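Local coordinates for N-terminal acetyltransferase-like protein (Chaetomium thermophilum, PDB 5NNP) that probably serves as the TPR auxiliary subunit, Naa15, of the NatA N-terminal acetyltransferase, wrapping around the catalytic subunit Naa10 in a complex also bound by HypK, at residues D250-E254 against K286-A292; R295-N299 against N328-L332; Y101-L105 against D117-Q122; R89-F94 against E522-D526. One frame throughout, in Å; residues are numbered along the deposited sequence.

Two pairs of neighbours lie on opposite sides of the chain's centre. Contacts 1 and 2 have centres about 16 Å apart and touch where Asp291 meets Asn328; contacts 3 and 4, about 13 Å apart, touch where Arg89 packs on Tyr101 and Phe94 on Leu121. Contact 2 is the buried one, leucine packing flanked by the aliphatic part of an arginine, with one weak hydrogen bond, whereas contact 1 is partly buried and rich in charge, with Arg289 reaching the coenzyme A analogue. Contact 3, also partly buried, packs consecutive helices and confines its polar bridges to waters. Contact 4, at the surface, pairs a salt bridge with two phenylalanines and joins segments 428 residues apart, enclosing the other three in sequence.

Contact 1: residues D250-E254 against K286-A292; sequences DRNPE and KYPRSDA. With CMC (carboxymethyl coenzyme *a), chain B.
Helix 238-251 ends in the first segment: Asn252 (phi/psi -156/83) leaves it, its OD1 accepting from Glu254 N at 3.1 Å, an Asx turn. Tyr287 leaves helix 273-286 and opens a type I beta turn closed by Ser290 N to Tyr287 O at 2.9 Å. Nearest CA pairs are Pro253-Ser290, 6.3 Å, and Glu254-Ala292, 5.3 Å. Asp250 OD1 takes both Lys286 NZ, a salt bridge from an extended lysine, and Tyr287 OH, each at 2.7 Å. Pro253 offers the CG of its rigid, puckered ring to the Tyr287 face (chi1 m), a CH-pi contact 3.9 Å from the centroid. Glu254 OE2 accepts from Ala292 N at 2.6 Å and OE1 from Ser290 OG at 3.0 Å, one carboxylate receiving the start of helix 292-295; Ser290 OG also caps Ala293 N. Arg289 NH2 donates to CMC O7A at 3.1 Å. The contact joins the C-terminal ends of helices 238-251 and 273-286 to the start of helix 292-295 in the all-helical fold, beside the CMC-binding chain, probably the catalytic subunit.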
# COMPACT_ATOMS: atom_id res chain seq x y z
N ASP A 250 13.05 -2.94 -25.08
CA ASP A 250 14.48 -3.18 -24.99
C ASP A 250 14.99 -2.91 -23.57
O ASP A 250 15.95 -3.52 -23.13
CB ASP A 250 15.23 -2.33 -26.01
CG ASP A 250 15.10 -2.87 -27.43
OD1 ASP A 250 15.28 -4.09 -27.61
OD2 ASP A 250 14.82 -2.08 -28.36
N ARG A 251 14.33 -1.99 -22.87
CA ARG A 251 14.70 -1.64 -21.49
C ARG A 251 14.18 -2.68 -20.49
O ARG A 251 14.81 -2.97 -19.48
CB ARG A 251 14.15 -0.24 -21.14
CG ARG A 251 14.52 0.30 -19.74
CD ARG A 251 13.69 1.56 -19.41
NE ARG A 251 14.08 2.21 -18.16
CZ ARG A 251 15.20 2.92 -18.00
NH1 ARG A 251 16.05 3.06 -19.01
NH2 ARG A 251 15.48 3.50 -16.84
N ASN A 252 13.02 -3.24 -20.78
CA ASN A 252 12.38 -4.14 -19.83
C ASN A 252 11.44 -5.05 -20.58
O ASN A 252 10.24 -4.79 -20.67
CB ASN A 252 11.64 -3.33 -18.75
CG ASN A 252 10.85 -4.20 -17.77
OD1 ASN A 252 10.92 -5.43 -17.82
ND2 ASN A 252 10.09 -3.56 -16.88
N PRO A 253 12.00 -6.13 -21.15
CA PRO A 253 11.29 -7.11 -21.99
C PRO A 253 10.19 -7.83 -21.23
O PRO A 253 9.46 -8.62 -21.83
CB PRO A 253 12.41 -8.07 -22.40
CG PRO A 253 13.63 -7.24 -22.36
CD PRO A 253 13.45 -6.36 -21.17
N GLU A 254 10.06 -7.53 -19.95
CA GLU A 254 9.18 -8.29 -19.06
C GLU A 254 7.87 -7.57 -18.72
O GLU A 254 7.12 -8.01 -17.85
CB GLU A 254 9.94 -8.61 -17.77
CG GLU A 254 9.91 -10.05 -17.37
CD GLU A 254 10.35 -10.97 -18.50
OE1 GLU A 254 11.28 -10.59 -19.24
OE2 GLU A 254 9.75 -12.07 -18.63
N LYS A 286 16.02 -11.94 -29.22
CA LYS A 286 16.91 -10.86 -28.84
C LYS A 286 17.23 -10.93 -27.35
O LYS A 286 18.29 -10.50 -26.91
CB LYS A 286 16.28 -9.51 -29.19
CG LYS A 286 17.23 -8.31 -29.15
CD LYS A 286 16.51 -7.04 -29.55
CE LYS A 286 17.44 -5.83 -29.52
NZ LYS A 286 16.71 -4.57 -29.83
N TYR A 287 16.30 -11.50 -26.59
CA TYR A 287 16.40 -11.56 -25.13
C TYR A 287 16.05 -12.95 -24.59
O TYR A 287 14.97 -13.16 -24.02
CB TYR A 287 15.51 -10.48 -24.50
CG TYR A 287 15.90 -9.06 -24.86
CD1 TYR A 287 17.09 -8.51 -24.37
CD2 TYR A 287 15.10 -8.27 -25.68
CE1 TYR A 287 17.46 -7.21 -24.70
CE2 TYR A 287 15.46 -6.98 -26.02
CZ TYR A 287 16.64 -6.45 -25.52
OH TYR A 287 17.03 -5.17 -25.83
N PRO A 288 16.96 -13.91 -24.78
CA PRO A 288 16.78 -15.33 -24.44
C PRO A 288 16.36 -15.60 -23.00
O PRO A 288 15.80 -16.67 -22.74
CB PRO A 288 18.17 -15.91 -24.69
CG PRO A 288 18.74 -15.04 -25.73
CD PRO A 288 18.28 -13.66 -25.39
N ARG A 289 16.61 -14.67 -22.08
CA ARG A 289 16.23 -14.87 -20.68
C ARG A 289 14.86 -14.30 -20.35
O ARG A 289 14.40 -14.40 -19.21
CB ARG A 289 17.26 -14.25 -19.74
CG ARG A 289 18.69 -14.61 -20.03
CD ARG A 289 19.47 -14.67 -18.73
NE ARG A 289 19.36 -16.00 -18.14
CZ ARG A 289 19.91 -16.36 -16.98
NH1 ARG A 289 20.61 -15.48 -16.28
NH2 ARG A 289 19.76 -17.60 -16.54
N SER A 290 14.21 -13.67 -21.32
CA SER A 290 12.87 -13.16 -21.06
C SER A 290 11.87 -14.30 -21.00
O SER A 290 11.73 -15.06 -21.96
CB SER A 290 12.42 -12.16 -22.12
OG SER A 290 11.03 -11.92 -21.97
N ASP A 291 11.19 -14.43 -19.87
CA ASP A 291 10.10 -15.38 -19.77
C ASP A 291 8.91 -14.85 -20.56
O ASP A 291 8.26 -15.60 -21.29
CB ASP A 291 9.70 -15.63 -18.32
CG ASP A 291 8.70 -16.76 -18.19
OD1 ASP A 291 8.98 -17.89 -18.68
OD2 ASP A 291 7.62 -16.52 -17.62
N ALA A 292 8.65 -13.55 -20.42
CA ALA A 292 7.52 -12.89 -21.08
C ALA A 292 7.47 -13.15 -22.59
O ALA A 292 6.41 -13.48 -23.14
CB ALA A 292 7.56 -11.40 -20.81
N1A CMC B . 19.14 -22.85 -5.47
C2A CMC B . 20.29 -22.46 -6.09
N3A CMC B . 20.32 -21.37 -6.91
C4A CMC B . 19.19 -20.65 -7.12
C5A CMC B . 17.99 -21.03 -6.49
C6A CMC B . 17.99 -22.15 -5.65
N6A CMC B . 16.81 -22.54 -5.02
N7A CMC B . 16.96 -20.06 -6.92
C8A CMC B . 17.60 -19.19 -7.75
N9A CMC B . 18.87 -19.58 -7.84
C1B CMC B . 19.81 -18.86 -8.63
C2B CMC B . 19.97 -19.43 -9.98
O2B CMC B . 21.37 -19.59 -10.24
C3B CMC B . 19.46 -18.43 -10.90
O3B CMC B . 20.36 -18.32 -12.01
P3B CMC B . 20.12 -19.25 -13.26
O7A CMC B . 21.22 -19.10 -14.22
O8A CMC B . 18.71 -19.00 -13.92
O9A CMC B . 20.27 -20.65 -12.87
C4B CMC B . 19.53 -17.15 -10.16
O4B CMC B . 19.33 -17.50 -8.80
C5B CMC B . 18.40 -16.30 -10.62
O5B CMC B . 17.24 -17.11 -10.40
P1A CMC B . 15.91 -16.25 -10.05
O1A CMC B . 14.68 -16.95 -10.55
O2A CMC B . 16.01 -14.89 -10.73
O3A CMC B . 15.79 -16.04 -8.44
P2A CMC B . 14.44 -15.99 -7.62
O4A CMC B . 13.96 -17.39 -7.39
O5A CMC B . 13.41 -15.22 -8.37
O6A CMC B . 14.71 -15.27 -6.25
CBP CMC B . 15.67 -15.12 -4.04
CCP CMC B . 15.91 -15.51 -5.54
CDP CMC B . 15.29 -13.60 -4.05
CEP CMC B . 16.97 -15.34 -3.19
CAP CMC B . 14.52 -16.02 -3.49
OAP CMC B . 14.93 -17.34 -3.41
C9P CMC B . 13.96 -15.60 -2.13
O9P CMC B . 13.05 -14.76 -2.05
N8P CMC B . 14.45 -16.23 -0.91
C7P CMC B . 13.91 -15.88 0.39
C6P CMC B . 14.12 -14.38 0.78
C5P CMC B . 15.59 -14.08 0.63
O5P CMC B . 16.41 -14.83 1.11
N4P CMC B . 15.99 -12.92 -0.11
C3P CMC B . 17.40 -12.65 -0.29
C2P CMC B . 17.89 -11.58 0.69
S1P CMC B . 19.65 -11.31 0.39
C1 CMC B . 19.92 -9.55 0.11
C2 CMC B . 18.94 -8.80 0.98
O21 CMC B . 17.87 -8.41 0.53

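Contact 2: residues R295-N299 against N328-L332; sequences RLPLN and NLKHL
Arg295, at the end of helix 292-295, has its CA 8.2 Å from Leu329 CA. It runs its aliphatic part (chi1 and chi2 t, chi3 p) along the second segment: CD is 3.3 Å from Asn328 ND2 and CG 4.2 Å from Leu329 CD2. Its charge is met by Asp291, which also accepts from Asn328 and so draws the two segments together. Helical phi/psi continue through 296-299, with Leu298 N to Arg295 O at 3.1 Å and Asn299 N to Leu296 O at 2.8 Å. This is packing of a linker before helix 303-320 against the end of helix 325-329 and the 3-10 segment that begins at 330, in the all-helical auxiliary-subunit fold. Leu298 (m, t) fills the gap with matching branched chains: CD1 is 3.8 Å from Leu329 CD2, and CB 3.7 Å from Leu332 CD1. Asn299 CA is 6.8 Å from Leu332 CA. Its amide suits the less buried margin, OD1 accepting a weak hydrogen bond from NE2 of His331 (chi1 p) at 3.3 Å.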
# COMPACT_ATOMS: atom_id res chain seq x y z
N ARG A 295 6.16 -16.66 -22.98
CA ARG A 295 4.95 -17.07 -22.26
C ARG A 295 3.69 -16.37 -22.74
O ARG A 295 2.62 -16.98 -22.82
CB ARG A 295 5.11 -16.82 -20.76
CG ARG A 295 3.90 -17.22 -19.95
CD ARG A 295 4.00 -16.69 -18.53
NE ARG A 295 3.56 -15.30 -18.39
CZ ARG A 295 4.37 -14.24 -18.41
NH1 ARG A 295 3.86 -13.02 -18.27
NH2 ARG A 295 5.68 -14.38 -18.56
N LEU A 296 3.82 -15.07 -23.03
CA LEU A 296 2.69 -14.22 -23.38
C LEU A 296 1.89 -14.71 -24.60
O LEU A 296 0.66 -14.71 -24.55
CB LEU A 296 3.19 -12.78 -23.61
CG LEU A 296 3.45 -12.06 -22.28
CD1 LEU A 296 4.15 -10.71 -22.43
CD2 LEU A 296 2.14 -11.90 -21.54
N PRO A 297 2.57 -15.15 -25.68
CA PRO A 297 1.91 -15.71 -26.86
C PRO A 297 0.93 -16.84 -26.57
O PRO A 297 0.12 -17.19 -27.43
CB PRO A 297 3.07 -16.24 -27.70
CG PRO A 297 4.21 -15.33 -27.34
CD PRO A 297 4.03 -15.02 -25.88
N LEU A 298 0.99 -17.42 -25.37
CA LEU A 298 0.05 -18.48 -25.01
C LEU A 298 -1.30 -17.88 -24.64
O LEU A 298 -2.26 -18.61 -24.42
CB LEU A 298 0.59 -19.32 -23.84
CG LEU A 298 1.94 -20.02 -24.01
CD1 LEU A 298 2.40 -20.64 -22.68
CD2 LEU A 298 1.90 -21.06 -25.13
N ASN A 299 -1.38 -16.56 -24.58
CA ASN A 299 -2.65 -15.91 -24.27
C ASN A 299 -3.60 -15.89 -25.46
O ASN A 299 -4.79 -16.12 -25.31
CB ASN A 299 -2.41 -14.49 -23.76
CG ASN A 299 -1.84 -14.46 -22.37
OD1 ASN A 299 -2.06 -15.38 -21.58
ND2 ASN A 299 -1.09 -13.40 -22.04
N ASN A 328 2.86 -19.95 -12.99
CA ASN A 328 3.15 -19.04 -14.08
C ASN A 328 2.19 -19.24 -15.26
O ASN A 328 2.12 -18.41 -16.16
CB ASN A 328 4.60 -19.24 -14.54
CG ASN A 328 5.18 -18.02 -15.24
OD1 ASN A 328 4.97 -16.88 -14.81
ND2 ASN A 328 5.90 -18.26 -16.34
N LEU A 329 1.42 -20.32 -15.24
CA LEU A 329 0.55 -20.63 -16.37
C LEU A 329 -0.95 -20.74 -16.04
O LEU A 329 -1.78 -20.73 -16.96
CB LEU A 329 1.02 -21.92 -17.04
CG LEU A 329 2.40 -21.92 -17.70
CD1 LEU A 329 2.81 -23.31 -18.11
CD2 LEU A 329 2.46 -20.99 -18.91
N LYS A 330 -1.31 -20.81 -14.76
CA LYS A 330 -2.70 -21.08 -14.37
C LYS A 330 -3.71 -20.04 -14.83
O LYS A 330 -4.91 -20.31 -14.89
CB LYS A 330 -2.81 -21.24 -12.85
CG LYS A 330 -2.44 -20.00 -12.06
CD LYS A 330 -2.59 -20.27 -10.59
CE LYS A 330 -2.86 -19.01 -9.81
NZ LYS A 330 -3.06 -19.32 -8.37
N HIS A 331 -3.23 -18.84 -15.15
CA HIS A 331 -4.07 -17.78 -15.70
C HIS A 331 -4.72 -18.18 -17.02
O HIS A 331 -5.73 -17.59 -17.42
CB HIS A 331 -3.25 -16.50 -15.91
CG HIS A 331 -2.19 -16.63 -16.96
ND1 HIS A 331 -0.97 -17.24 -16.72
CD2 HIS A 331 -2.16 -16.23 -18.25
CE1 HIS A 331 -0.24 -17.21 -17.82
NE2 HIS A 331 -0.94 -16.61 -18.77
N LEU A 332 -4.14 -19.16 -17.71
CA LEU A 332 -4.67 -19.64 -18.99
C LEU A 332 -5.84 -20.60 -18.83
O LEU A 332 -6.56 -20.88 -19.78
CB LEU A 332 -3.58 -20.34 -19.80
CG LEU A 332 -2.39 -19.53 -20.30
CD1 LEU A 332 -1.33 -20.46 -20.83
CD2 LEU A 332 -2.83 -18.55 -21.37

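Contact 3: residues Y101-L105 against D117-Q122; sequences YKFAL and DLAVLQ
Tyr101 lays its ring against Leu121, whose CD1 sits over the ring face 4.1 Å from the centroid, a CH-pi contact. The tyrosine (chi1 -88°, chi2 85°) also places CE2 3.5 Å from Asp117 CB and CB 3.8 Å from Leu118 CD1, so a large, flat residue spans a full turn of the partner helix. Both segments are regular helix, with Leu105 N to Tyr101 O at 2.9 Å. Their axes approach to 10.3 Å at a signed crossing angle of -149°, roughly antiparallel, and the nearest CA pair is Tyr101-Leu118, 5.8 Å. Leu118 (t, p) continues the apolar seam, its CD2 4.1 Å from Leu105 CD2. The polar ends are joined through water: one molecule lies 2.7 Å from Tyr101 OH and donates to Asp117 OD2 at 2.6 Å, while another accepts from Lys102 NZ at 2.6 Å and from Gln122 NE2 at 2.8 Å; Gln122 OE1 is hydrogen-bonded to Ser134. Tyr101 reaches back to His82 and Ile86 of helix 78-90, so the second helix of one predicted repeat packs against both its own first helix and helix 112-124, the antiparallel helix stacking characteristic of a TPR solenoid.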
# COMPACT_ATOMS: atom_id res chain seq x y z
N TYR A 101 -3.39 26.62 16.17
CA TYR A 101 -2.23 27.15 15.45
C TYR A 101 -2.61 28.38 14.62
O TYR A 101 -1.88 29.38 14.60
CB TYR A 101 -1.65 26.08 14.53
CG TYR A 101 -0.62 25.20 15.19
CD1 TYR A 101 -0.98 24.08 15.93
CD2 TYR A 101 0.74 25.49 15.07
CE1 TYR A 101 -0.02 23.27 16.52
CE2 TYR A 101 1.70 24.69 15.66
CZ TYR A 101 1.32 23.59 16.38
OH TYR A 101 2.31 22.81 16.96
N LYS A 102 -3.75 28.30 13.94
CA LYS A 102 -4.23 29.37 13.06
C LYS A 102 -4.41 30.70 13.80
O LYS A 102 -4.09 31.77 13.27
CB LYS A 102 -5.54 28.95 12.41
CG LYS A 102 -5.85 29.67 11.14
CD LYS A 102 -6.57 28.74 10.16
CE LYS A 102 -7.91 28.31 10.70
NZ LYS A 102 -8.66 27.62 9.63
N PHE A 103 -4.93 30.63 15.02
CA PHE A 103 -5.18 31.82 15.81
C PHE A 103 -3.88 32.36 16.40
O PHE A 103 -3.62 33.58 16.42
CB PHE A 103 -6.21 31.54 16.90
CG PHE A 103 -6.84 32.77 17.48
CD1 PHE A 103 -7.64 33.59 16.68
CD2 PHE A 103 -6.65 33.11 18.80
CE1 PHE A 103 -8.25 34.74 17.20
CE2 PHE A 103 -7.24 34.25 19.34
CZ PHE A 103 -8.04 35.07 18.53
N ALA A 104 -3.04 31.44 16.88
CA ALA A 104 -1.70 31.81 17.33
C ALA A 104 -0.97 32.60 16.23
O ALA A 104 -0.40 33.67 16.48
CB ALA A 104 -0.92 30.58 17.74
N LEU A 105 -1.02 32.09 15.00
CA LEU A 105 -0.39 32.81 13.89
C LEU A 105 -1.04 34.18 13.60
O LEU A 105 -0.35 35.09 13.14
CB LEU A 105 -0.40 31.93 12.63
CG LEU A 105 0.49 32.40 11.47
CD1 LEU A 105 1.95 32.37 11.86
CD2 LEU A 105 0.28 31.57 10.21
N ASP A 117 4.34 24.62 11.13
CA ASP A 117 3.67 23.47 11.72
C ASP A 117 2.21 23.41 11.33
O ASP A 117 1.67 22.32 11.10
CB ASP A 117 3.84 23.49 13.22
CG ASP A 117 5.28 23.20 13.64
OD1 ASP A 117 5.96 22.45 12.91
OD2 ASP A 117 5.72 23.72 14.68
N LEU A 118 1.59 24.57 11.21
CA LEU A 118 0.21 24.67 10.75
C LEU A 118 0.05 24.17 9.32
O LEU A 118 -0.89 23.46 8.99
CB LEU A 118 -0.27 26.12 10.86
CG LEU A 118 -1.58 26.44 10.15
CD1 LEU A 118 -2.75 25.81 10.88
CD2 LEU A 118 -1.74 27.95 10.03
N ALA A 119 0.97 24.57 8.46
CA ALA A 119 0.90 24.22 7.05
C ALA A 119 0.93 22.70 6.91
O ALA A 119 0.21 22.12 6.09
CB ALA A 119 2.05 24.86 6.28
N VAL A 120 1.80 22.08 7.70
CA VAL A 120 1.93 20.63 7.69
C VAL A 120 0.60 20.01 8.10
O VAL A 120 0.05 19.17 7.40
CB VAL A 120 3.06 20.14 8.62
CG1 VAL A 120 3.03 18.65 8.73
CG2 VAL A 120 4.43 20.61 8.11
N LEU A 121 0.07 20.46 9.23
CA LEU A 121 -1.21 19.97 9.74
C LEU A 121 -2.32 20.14 8.71
O LEU A 121 -3.16 19.25 8.52
CB LEU A 121 -1.58 20.69 11.04
CG LEU A 121 -0.77 20.36 12.31
CD1 LEU A 121 -0.97 21.43 13.35
CD2 LEU A 121 -1.18 19.01 12.88
N GLN A 122 -2.33 21.28 8.02
CA GLN A 122 -3.40 21.55 7.08
C GLN A 122 -3.40 20.59 5.89
O GLN A 122 -4.47 20.13 5.47
CB GLN A 122 -3.31 22.99 6.57
CG GLN A 122 -3.83 24.01 7.54
CD GLN A 122 -3.42 25.42 7.15
OE1 GLN A 122 -2.25 25.67 6.81
NE2 GLN A 122 -4.37 26.35 7.19
O HOH W 1 4.77 23.83 17.06
O HOH W 2 -7.14 26.53 7.82

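Contact 4: residues R89-F94 against E522-D526; sequences RTNKNF and EDQFD
Lys92 sits at positive phi (66/13), the C-prime residue of a Schellman motif that ends helix 78-90, with a weak bond from Lys92 N to Arg89 O at 3.2 Å. Its side chain folds through chi1 and chi2 of -57° and -40° and then chi4 p, bringing NZ to Glu522 OE1 at 2.8 Å in a salt bridge, with a weak hydrogen bond to OE2 at 3.3 Å. Glu522 is extended (t, t); long, flexible charged residues suit an exposed gap where the nearest CA atoms, those of Lys92 and Glu522, are 8.9 Å apart. The turn belongs to a predicted TPR repeat: Asn93 N-caps the second helix, and the turn meets the end of helix 503-523, far along the chain. Phe94 (m) and Phe525 (chi1 t) meet obliquely, centroids 5.3 Å apart and planes at 39°, with CZ of Phe94 4.0 Å from CE2 of Phe525; these flat apolar rings shield each other beside the charged pair. Arg89, extended as far as CD and then turned at chi3 (p), has CD 4.5 Å from Phe525 CZ.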
# COMPACT_ATOMS: atom_id res chain seq x y z
N ARG A 89 -2.06 18.42 18.88
CA ARG A 89 -1.27 17.72 17.89
C ARG A 89 -0.63 16.48 18.49
O ARG A 89 -0.50 15.46 17.82
CB ARG A 89 -0.20 18.63 17.30
CG ARG A 89 0.60 17.95 16.24
CD ARG A 89 1.63 18.87 15.68
NE ARG A 89 2.72 19.11 16.61
CZ ARG A 89 3.79 19.82 16.32
NH1 ARG A 89 3.91 20.37 15.12
NH2 ARG A 89 4.75 20.00 17.22
N THR A 90 -0.23 16.57 19.75
CA THR A 90 0.35 15.42 20.44
C THR A 90 -0.66 14.30 20.62
O THR A 90 -0.33 13.14 20.43
CB THR A 90 0.89 15.80 21.83
OG1 THR A 90 1.88 16.82 21.71
CG2 THR A 90 1.53 14.59 22.47
N ASN A 91 -1.88 14.67 21.00
CA ASN A 91 -2.97 13.71 21.19
C ASN A 91 -3.66 13.35 19.87
O ASN A 91 -4.77 12.82 19.87
CB ASN A 91 -3.99 14.25 22.19
CG ASN A 91 -3.49 14.18 23.63
OD1 ASN A 91 -3.63 13.15 24.30
ND2 ASN A 91 -2.90 15.27 24.12
N LYS A 92 -2.99 13.67 18.77
CA LYS A 92 -3.39 13.24 17.44
C LYS A 92 -4.71 13.84 16.94
O LYS A 92 -5.25 13.39 15.93
CB LYS A 92 -3.47 11.72 17.37
CG LYS A 92 -2.16 11.07 17.74
CD LYS A 92 -1.00 11.84 17.15
CE LYS A 92 0.31 11.31 17.68
NZ LYS A 92 0.39 9.86 17.46
N ASN A 93 -5.21 14.86 17.64
CA ASN A 93 -6.36 15.62 17.17
C ASN A 93 -5.92 16.80 16.31
O ASN A 93 -5.94 17.96 16.74
CB ASN A 93 -7.20 16.12 18.34
CG ASN A 93 -8.48 16.81 17.88
OD1 ASN A 93 -8.69 17.06 16.69
ND2 ASN A 93 -9.34 17.13 18.84
N PHE A 94 -5.55 16.49 15.08
CA PHE A 94 -5.00 17.47 14.17
C PHE A 94 -5.99 18.56 13.81
O PHE A 94 -5.61 19.65 13.39
CB PHE A 94 -4.51 16.77 12.91
CG PHE A 94 -3.42 15.77 13.17
CD1 PHE A 94 -2.58 15.93 14.26
CD2 PHE A 94 -3.24 14.69 12.33
CE1 PHE A 94 -1.58 15.02 14.51
CE2 PHE A 94 -2.25 13.79 12.57
CZ PHE A 94 -1.40 13.95 13.67
N GLU A 522 -1.00 8.24 9.47
CA GLU A 522 -0.24 9.25 10.17
C GLU A 522 1.21 9.26 9.66
O GLU A 522 1.94 10.24 9.82
CB GLU A 522 -0.31 9.02 11.68
CG GLU A 522 0.39 10.09 12.49
CD GLU A 522 0.17 9.94 13.99
OE1 GLU A 522 0.88 10.62 14.77
OE2 GLU A 522 -0.73 9.15 14.40
N ASP A 523 1.58 8.16 9.01
CA ASP A 523 2.93 7.98 8.49
C ASP A 523 3.31 9.01 7.42
O ASP A 523 4.48 9.34 7.25
CB ASP A 523 3.10 6.56 7.92
CG ASP A 523 3.43 5.55 9.00
OD1 ASP A 523 3.87 5.98 10.09
OD2 ASP A 523 3.27 4.33 8.76
N GLN A 524 2.31 9.54 6.71
CA GLN A 524 2.57 10.48 5.64
C GLN A 524 2.96 11.87 6.20
O GLN A 524 3.34 12.77 5.44
CB GLN A 524 1.34 10.60 4.76
CG GLN A 524 0.19 11.25 5.51
CD GLN A 524 -1.08 11.36 4.70
OE1 GLN A 524 -1.08 11.81 3.56
NE2 GLN A 524 -2.18 10.95 5.31
N PHE A 525 2.90 12.02 7.52
CA PHE A 525 2.99 13.33 8.17
C PHE A 525 4.33 14.05 7.97
O PHE A 525 4.37 15.23 7.62
CB PHE A 525 2.70 13.17 9.67
CG PHE A 525 2.45 14.48 10.39
CD1 PHE A 525 3.51 15.25 10.86
CD2 PHE A 525 1.17 14.94 10.59
CE1 PHE A 525 3.27 16.45 11.52
CE2 PHE A 525 0.93 16.14 11.24
CZ PHE A 525 1.98 16.89 11.71
N ASP A 526 5.43 13.36 8.22
CA ASP A 526 6.75 13.97 8.11
C ASP A 526 7.16 14.21 6.66
O ASP A 526 8.12 14.92 6.40
CB ASP A 526 7.81 13.10 8.78
CG ASP A 526 7.62 12.98 10.27
OD1 ASP A 526 6.99 13.87 10.87
OD2 ASP A 526 8.13 12.00 10.86